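Local coordinates for lectin 2 (Agrocybe aegerita, PDB 4TQJ), which is a fungal lectin that specifically recognises N-acetylglucosamine at the non-reducing end of glycans, at residues D65-G68 and G72-V75; D8-V13 and V60-D65; S211-F216 and G263-V268. The protein carries 1 engineered substitution. All coordinates share one frame; numbering follows the deposited sequence.

How the contacts relate
The chain forms seven antiparallel sheets, as in a seven-bladed beta-propeller, and the three contacts sample it from the axis to the rim. Contacts 1 and 2 have centres about 10 Å apart and share Asp65 and one blade: strand 60-64 faces the central loop 8-13 in contact 2, then runs into the turn that contact 1 ties to the adjoining strand 73-77. Contact 3 comes later in the chain and joins the outermost strand regions of two other blades, its centre about 36 Å from that of contact 1, on the opposite side of the chain's centre, and about 28 Å from that of contact 2. Central loop, blade turn and blade-to-blade seam are thus each secured, consistent with a closed propeller ring.

Contact 1. Residues D65-G68 and G72-V75; sequences DTTG and GDIV
Asp65 begins the turn with its carboxylate close to that of Asp73: Asp65 OD1 and Asp73 OD2 are 3.9 Å apart, with the two carboxylate planes 69° to each other. Each group is tied to N-H donors, which probably offset the repulsion. Asp65 OD1 takes the backbone N-H of Thr67 (N to OD1, 3.1 Å) and that of Gly68 (N to OD1, 2.8 Å), both from the same face of its plane, and Asp65 OD2 is held by Gly70 N. The first of these bonds defines an Asx turn.

Thr66 grips the other carboxylate twice. Its backbone N lies 2.9 Å from Asp73 OD2, with an N-H...O angle of 153°, and meets that oxygen almost in line with the C-O bond. The hydroxyl OG1 of Thr66 donates to Asp73 OD2 as well, again over 2.9 Å, but from well above the carboxylate plane. A chi1 of 68° explains the pairing, since it sets OG1 between the backbone N and the carbonyl carbon, on the side of its own N-H. The same rotation sends the methyl CG2 of Thr66 tip to tip against CG2 of Val75, 3.7 Å away, closing the apolar side of the contact.

Thr67 reaches Asp73 through a water that accepts from Thr67 OG1 and donates to Asp73 OD1 at 2.6 Å. Asp73 OD1 also accepts from Asn87 N, which pins the far oxygen of the carboxylate. Backed by Gly68 at the end of the Asx motif, this aspartate-braced turn between the first two strands of a propeller blade resembles the Asp- and Gly-rich turns of FG-GAP-like repeats, a family recognised elsewhere in this chain.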
loop_
_atom_site.group_PDB
_atom_site.type_symbol
_atom_site.label_atom_id
_atom_site.label_comp_id
_atom_site.label_asym_id
_atom_site.label_seq_id
_atom_site.Cartn_x
_atom_site.Cartn_y
_atom_site.Cartn_z
ATOM N N ASP A 65 12.855 -0.134 -5.417
ATOM C CA ASP A 65 13.113 0.420 -4.100
ATOM C C ASP A 65 14.617 0.584 -3.938
ATOM O O ASP A 65 15.331 -0.380 -3.650
ATOM C CB ASP A 65 12.538 -0.475 -2.994
ATOM C CG ASP A 65 12.731 0.128 -1.601
ATOM O OD1 ASP A 65 13.232 1.259 -1.523
ATOM O OD2 ASP A 65 12.374 -0.517 -0.595
ATOM N N THR A 66 15.095 1.803 -4.151
ATOM C CA THR A 66 16.514 2.097 -4.044
ATOM C C THR A 66 16.933 2.584 -2.660
ATOM O O THR A 66 18.114 2.817 -2.424
ATOM C CB THR A 66 16.945 3.161 -5.063
ATOM O OG1 THR A 66 16.351 4.415 -4.713
ATOM C CG2 THR A 66 16.516 2.763 -6.473
ATOM N N THR A 67 15.987 2.740 -1.746
ATOM C CA THR A 67 16.329 3.302 -0.439
ATOM C C THR A 67 16.104 2.326 0.702
ATOM O O THR A 67 16.690 2.471 1.765
ATOM C CB THR A 67 15.553 4.596 -0.145
ATOM O OG1 THR A 67 14.144 4.321 -0.098
ATOM C CG2 THR A 67 15.845 5.652 -1.204
ATOM N N GLY A 68 15.239 1.344 0.485
ATOM C CA GLY A 68 14.995 0.319 1.477
ATOM C C GLY A 68 13.751 0.569 2.303
ATOM O O GLY A 68 13.477 -0.166 3.252
ATOM N N GLY A 72 8.542 2.245 -3.887
ATOM C CA GLY A 72 9.197 2.263 -5.179
ATOM C C GLY A 72 9.554 3.641 -5.696
ATOM O O GLY A 72 8.726 4.549 -5.723
ATOM N N ASP A 73 10.801 3.780 -6.126
ATOM C CA ASP A 73 11.337 5.030 -6.616
ATOM C C ASP A 73 11.448 4.970 -8.121
ATOM O O ASP A 73 11.542 3.877 -8.691
ATOM C CB ASP A 73 12.731 5.241 -6.039
ATOM C CG ASP A 73 12.760 5.069 -4.541
ATOM O OD1 ASP A 73 11.986 5.770 -3.862
ATOM O OD2 ASP A 73 13.538 4.222 -4.051
ATOM N N ILE A 74 11.452 6.140 -8.753
ATOM C CA ILE A 74 11.656 6.245 -10.189
ATOM C C ILE A 74 13.134 6.203 -10.486
ATOM O O ILE A 74 13.909 6.956 -9.901
ATOM C CB ILE A 74 11.126 7.571 -10.735
ATOM C CG1 ILE A 74 9.690 7.807 -10.272
ATOM C CG2 ILE A 74 11.228 7.598 -12.250
ATOM C CD1 ILE A 74 8.730 6.785 -10.757
ATOM N N VAL A 75 13.533 5.321 -11.401
ATOM C CA VAL A 75 14.932 5.208 -11.771
ATOM C C VAL A 75 15.086 5.326 -13.284
ATOM O O VAL A 75 14.405 4.633 -14.043
ATOM C CB VAL A 75 15.531 3.871 -11.317
ATOM C CG1 VAL A 75 17.016 3.845 -11.615
ATOM C CG2 VAL A 75 15.258 3.616 -9.833
HETATM O O HOH W 1 11.513 5.689 -1.257
#

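Contact 2. Residues D8-V13 and V60-D65; sequences DLPIPV and VRLIAD
Ile11 and Pro10 lie against Leu62 and Ile63 in a contact made by apolar side chains, without hydrogen bonds. The closest side-chain pair is Pro10 CG with Leu62 CD2, 3.6 Å apart, where the proline ring and the leucine branch meet at a slant. CD2 of Leu62 also approaches Ile11 CG1 at 4.1 Å, the two side chains running antiparallel alongside one another. With CG1 beside its backbone N (chi1 -57°) and the chain then extended (chi2 172°), Ile11 carries CD1 to the strand backbone, 3.6 Å from Ile63 N. That nitrogen is buried by the contact and has no polar partner in the model.

Strand 60-64 is the first strand of its blade, and residues 8-13 run as an irregular loop near the middle of the beta-propeller, with the contact centre about 7 Å from the centre of the chain. Further out, Trp397 of strand 395-399 touches both Pro10 and Ile11, and its NE1 donates to Arg61 O, so that Trp397 meets the loop with its side chain and the strand through its indole N-H. On another flank, Tyr119 of strand 117-121 touches Pro10, while Leu120 of that strand packs on Leu62.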
loop_
_atom_site.group_PDB
_atom_site.type_symbol
_atom_site.label_atom_id
_atom_site.label_comp_id
_atom_site.label_asym_id
_atom_site.label_seq_id
_atom_site.Cartn_x
_atom_site.Cartn_y
_atom_site.Cartn_z
ATOM N N ASP A 8 11.476 -8.531 -21.007
ATOM C CA ASP A 8 10.175 -7.931 -21.297
ATOM C C ASP A 8 9.539 -7.341 -20.035
ATOM O O ASP A 8 8.845 -6.328 -20.081
ATOM C CB ASP A 8 9.239 -8.975 -21.913
ATOM C CG ASP A 8 9.620 -9.328 -23.338
ATOM O OD1 ASP A 8 10.331 -8.526 -23.980
ATOM O OD2 ASP A 8 9.215 -10.407 -23.823
ATOM N N LEU A 9 9.770 -7.996 -18.912
ATOM C CA LEU A 9 9.201 -7.553 -17.638
ATOM C C LEU A 9 10.315 -7.409 -16.620
ATOM O O LEU A 9 10.504 -8.268 -15.770
ATOM C CB LEU A 9 8.149 -8.557 -17.161
ATOM C CG LEU A 9 6.881 -8.582 -18.009
ATOM C CD1 LEU A 9 6.001 -9.791 -17.671
ATOM C CD2 LEU A 9 6.103 -7.284 -17.832
ATOM N N PRO A 10 11.089 -6.326 -16.729
ATOM C CA PRO A 10 12.208 -6.123 -15.810
ATOM C C PRO A 10 11.771 -5.759 -14.386
ATOM O O PRO A 10 12.591 -5.839 -13.459
ATOM C CB PRO A 10 12.965 -4.962 -16.460
ATOM C CG PRO A 10 11.917 -4.224 -17.199
ATOM C CD PRO A 10 11.040 -5.286 -17.770
ATOM N N ILE A 11 10.508 -5.364 -14.223
ATOM C CA ILE A 11 9.962 -4.957 -12.926
ATOM C C ILE A 11 9.047 -6.040 -12.368
ATOM O O ILE A 11 7.944 -6.258 -12.886
ATOM C CB ILE A 11 9.131 -3.664 -13.038
ATOM C CG1 ILE A 11 9.973 -2.530 -13.622
ATOM C CG2 ILE A 11 8.587 -3.272 -11.669
ATOM C CD1 ILE A 11 9.182 -1.288 -13.929
ATOM N N PRO A 12 9.501 -6.731 -11.318
ATOM C CA PRO A 12 8.676 -7.767 -10.695
ATOM C C PRO A 12 7.427 -7.135 -10.093
ATOM O O PRO A 12 7.497 -6.037 -9.544
ATOM C CB PRO A 12 9.578 -8.318 -9.582
ATOM C CG PRO A 12 10.950 -7.892 -9.945
ATOM C CD PRO A 12 10.780 -6.555 -10.609
ATOM N N VAL A 13 6.297 -7.813 -10.241
ATOM C CA VAL A 13 5.046 -7.370 -9.673
ATOM C C VAL A 13 4.577 -8.493 -8.758
ATOM O O VAL A 13 4.661 -9.666 -9.116
ATOM C CB VAL A 13 4.004 -7.113 -10.772
ATOM C CG1 VAL A 13 2.667 -6.753 -10.158
ATOM C CG2 VAL A 13 4.491 -6.013 -11.733
ATOM N N VAL A 60 16.777 3.904 -20.295
ATOM C CA VAL A 60 16.038 2.863 -19.600
ATOM C C VAL A 60 15.316 3.502 -18.419
ATOM O O VAL A 60 15.931 4.230 -17.619
ATOM C CB VAL A 60 17.006 1.747 -19.116
ATOM C CG1 VAL A 60 16.296 0.733 -18.240
ATOM C CG2 VAL A 60 17.630 1.061 -20.312
ATOM N N ARG A 61 14.012 3.251 -18.308
ATOM C CA ARG A 61 13.222 3.843 -17.226
ATOM C C ARG A 61 12.419 2.800 -16.443
ATOM O O ARG A 61 11.586 2.086 -17.016
ATOM C CB ARG A 61 12.308 4.935 -17.791
ATOM C CG ARG A 61 13.059 6.222 -18.140
ATOM C CD ARG A 61 12.230 7.143 -19.024
ATOM N NE ARG A 61 12.174 6.669 -20.411
ATOM C CZ ARG A 61 11.483 7.266 -21.374
ATOM N NH1 ARG A 61 10.789 8.366 -21.101
ATOM N NH2 ARG A 61 11.482 6.762 -22.604
ATOM N N LEU A 62 12.673 2.721 -15.133
ATOM C CA LEU A 62 12.146 1.646 -14.302
ATOM C C LEU A 62 11.628 2.148 -12.952
ATOM O O LEU A 62 11.678 3.342 -12.674
ATOM C CB LEU A 62 13.227 0.580 -14.077
ATOM C CG LEU A 62 13.836 -0.090 -15.327
ATOM C CD1 LEU A 62 15.083 -0.875 -14.964
ATOM C CD2 LEU A 62 12.825 -0.971 -16.055
ATOM N N ILE A 63 11.119 1.224 -12.137
ATOM C CA ILE A 63 10.717 1.496 -10.760
ATOM C C ILE A 63 11.373 0.462 -9.865
ATOM O O ILE A 63 11.303 -0.736 -10.148
ATOM C CB ILE A 63 9.201 1.352 -10.555
ATOM C CG1 ILE A 63 8.439 2.340 -11.425
ATOM C CG2 ILE A 63 8.840 1.574 -9.087
ATOM C CD1 ILE A 63 8.175 3.649 -10.716
ATOM N N ALA A 64 12.037 0.909 -8.806
ATOM C CA ALA A 64 12.566 -0.023 -7.815
ATOM C C ALA A 64 12.775 0.659 -6.474
ATOM O O ALA A 64 12.857 1.887 -6.397
ATOM C CB ALA A 64 13.865 -0.652 -8.309
ATOM N N ASP A 65 12.855 -0.134 -5.417
ATOM C CA ASP A 65 13.113 0.420 -4.100
ATOM C C ASP A 65 14.617 0.584 -3.938
ATOM O O ASP A 65 15.331 -0.380 -3.650
ATOM C CB ASP A 65 12.538 -0.475 -2.994
ATOM C CG ASP A 65 12.731 0.128 -1.601
ATOM O OD1 ASP A 65 13.232 1.259 -1.523
ATOM O OD2 ASP A 65 12.374 -0.517 -0.595
#

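Contact 3. Residues S211-F216 and G263-V268; sequences SVIDNF and GQVKLV
This is a seam between two neighbouring blades of the beta-propeller, where Val265, in the chain leading into Lys266, inserts its two methyl groups among Ile213 at the end of strand 210-213 and Asn215 and Phe216 in the loop that follows. Its chi1 of 176° places CG1 opposite the backbone N and CG2 beside it, turning CG1 to Asn215 and CG2 to Ile213 while both branches share the Phe216 ring. CG2 of Val265 meets CG2 of Ile213 at 3.8 Å, the two side chains crossing at roughly a right angle. CG1 of Val265 approaches Phe216 CZ, also at 3.8 Å, and CG2 of Val265 lies 3.9 Å from Phe216 CE2; both methyls lie by these neighbouring ring atoms, with CG1 oblique to the ring.

Asn215 adds a polar group to the apolar cluster. Its ND2 lies 3.8 Å from Val265 CG1 as a van der Waals neighbour, while the amide is fixed from its other end: Asn215 OD1 accepts from Phe216 N at 2.9 Å, in the carbonyl plane, with an N-H...O angle of 151°, and also from Trp223 NE1. The ring of Trp223 in turn meets that of Phe216.

Ile213 also takes part, with Val212, in a classic beta bulge opposite Val195, which interrupts the regular edge strand just before the chain leaves it. Ile243 of strand 242-246, in the same blade as Val265, touches both Ile213 and Phe216, extending the apolar junction inward. Such interlocking of hydrophobic side chains between the faces of successive blades is characteristic of beta-propeller packing.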
loop_
_atom_site.group_PDB
_atom_site.type_symbol
_atom_site.label_atom_id
_atom_site.label_comp_id
_atom_site.label_asym_id
_atom_site.label_seq_id
_atom_site.Cartn_x
_atom_site.Cartn_y
_atom_site.Cartn_z
ATOM N N SER A 211 26.140 -25.081 -17.845
ATOM C CA SER A 211 25.039 -25.490 -18.698
ATOM C C SER A 211 24.073 -26.367 -17.916
ATOM O O SER A 211 24.507 -27.259 -17.192
ATOM C CB SER A 211 25.563 -26.261 -19.920
ATOM O OG SER A 211 24.486 -26.804 -20.669
ATOM N N VAL A 212 22.771 -26.134 -18.071
ATOM C CA VAL A 212 21.780 -26.936 -17.362
ATOM C C VAL A 212 20.721 -27.603 -18.244
ATOM O O VAL A 212 20.095 -28.567 -17.816
ATOM C CB VAL A 212 21.042 -26.125 -16.274
ATOM C CG1 VAL A 212 22.017 -25.683 -15.180
ATOM C CG2 VAL A 212 20.305 -24.942 -16.908
ATOM N N ILE A 213 20.492 -27.071 -19.439
ATOM C CA ILE A 213 19.541 -27.676 -20.380
ATOM C C ILE A 213 20.069 -27.521 -21.796
ATOM O O ILE A 213 20.600 -26.465 -22.154
ATOM C CB ILE A 213 18.133 -27.029 -20.316
ATOM C CG1 ILE A 213 17.602 -26.955 -18.883
ATOM C CG2 ILE A 213 17.135 -27.797 -21.197
ATOM C CD1 ILE A 213 16.425 -26.013 -18.740
ATOM N N ASP A 214 19.934 -28.572 -22.601
ATOM C CA ASP A 214 20.361 -28.518 -23.995
ATOM C C ASP A 214 19.131 -28.334 -24.869
ATOM O O ASP A 214 18.778 -29.209 -25.668
ATOM C CB ASP A 214 21.113 -29.796 -24.395
ATOM C CG ASP A 214 22.361 -30.031 -23.559
ATOM O OD1 ASP A 214 22.902 -29.061 -22.992
ATOM O OD2 ASP A 214 22.808 -31.193 -23.473
ATOM N N ASN A 215 18.470 -27.196 -24.685
ATOM C CA ASN A 215 17.176 -26.915 -25.293
ATOM C C ASN A 215 16.787 -25.456 -24.988
ATOM O O ASN A 215 17.548 -24.721 -24.345
ATOM C CB ASN A 215 16.108 -27.900 -24.783
ATOM C CG ASN A 215 15.101 -28.301 -25.869
ATOM O OD1 ASN A 215 14.727 -27.493 -26.718
ATOM N ND2 ASN A 215 14.659 -29.562 -25.835
ATOM N N PHE A 216 15.623 -25.040 -25.473
ATOM C CA PHE A 216 15.158 -23.669 -25.322
ATOM C C PHE A 216 16.099 -22.627 -25.937
ATOM O O PHE A 216 16.041 -21.452 -25.581
ATOM C CB PHE A 216 14.905 -23.330 -23.842
ATOM C CG PHE A 216 13.840 -24.170 -23.195
ATOM C CD1 PHE A 216 12.508 -24.040 -23.566
ATOM C CD2 PHE A 216 14.164 -25.080 -22.203
ATOM C CE1 PHE A 216 11.523 -24.810 -22.961
ATOM C CE2 PHE A 216 13.189 -25.851 -21.595
ATOM C CZ PHE A 216 11.865 -25.728 -21.974
ATOM N N GLY A 263 15.029 -31.195 -15.180
ATOM C CA GLY A 263 14.608 -32.462 -15.742
ATOM C C GLY A 263 14.367 -32.410 -17.244
ATOM O O GLY A 263 14.641 -31.406 -17.898
ATOM N N GLN A 264 13.861 -33.502 -17.802
ATOM C CA GLN A 264 13.667 -33.576 -19.243
ATOM C C GLN A 264 12.633 -32.557 -19.729
ATOM O O GLN A 264 11.725 -32.167 -18.997
ATOM C CB GLN A 264 13.291 -34.993 -19.680
ATOM C CG GLN A 264 12.052 -35.538 -19.015
ATOM C CD GLN A 264 11.692 -36.937 -19.497
ATOM O OE1 GLN A 264 11.616 -37.880 -18.696
ATOM N NE2 GLN A 264 11.456 -37.076 -20.811
ATOM N N VAL A 265 12.788 -32.129 -20.975
ATOM C CA VAL A 265 11.925 -31.110 -21.553
ATOM C C VAL A 265 10.700 -31.748 -22.188
ATOM O O VAL A 265 10.814 -32.480 -23.176
ATOM C CB VAL A 265 12.692 -30.312 -22.603
ATOM C CG1 VAL A 265 11.785 -29.301 -23.288
ATOM C CG2 VAL A 265 13.898 -29.637 -21.951
ATOM N N LYS A 266 9.530 -31.469 -21.619
ATOM C CA LYS A 266 8.294 -32.141 -22.018
ATOM C C LYS A 266 7.236 -31.176 -22.543
ATOM O O LYS A 266 7.156 -30.038 -22.102
ATOM C CB LYS A 266 7.713 -32.926 -20.836
ATOM C CG LYS A 266 8.675 -33.917 -20.198
ATOM C CD LYS A 266 7.984 -34.727 -19.093
ATOM C CE LYS A 266 8.992 -35.276 -18.098
ATOM N NZ LYS A 266 8.706 -36.691 -17.703
ATOM N N LEU A 267 6.422 -31.647 -23.482
ATOM C CA LEU A 267 5.307 -30.867 -24.008
ATOM C C LEU A 267 4.119 -30.998 -23.063
ATOM O O LEU A 267 3.549 -32.082 -22.936
ATOM C CB LEU A 267 4.890 -31.370 -25.394
ATOM C CG LEU A 267 3.757 -30.529 -26.008
ATOM C CD1 LEU A 267 4.354 -29.293 -26.630
ATOM C CD2 LEU A 267 2.924 -31.285 -27.048
ATOM N N VAL A 268 3.742 -29.903 -22.405
ATOM C CA VAL A 268 2.686 -29.953 -21.396
ATOM C C VAL A 268 1.343 -29.424 -21.883
ATOM O O VAL A 268 0.314 -29.703 -21.276
ATOM C CB VAL A 268 3.070 -29.140 -20.152
ATOM C CG1 VAL A 268 4.337 -29.720 -19.488
ATOM C CG2 VAL A 268 3.261 -27.687 -20.526
#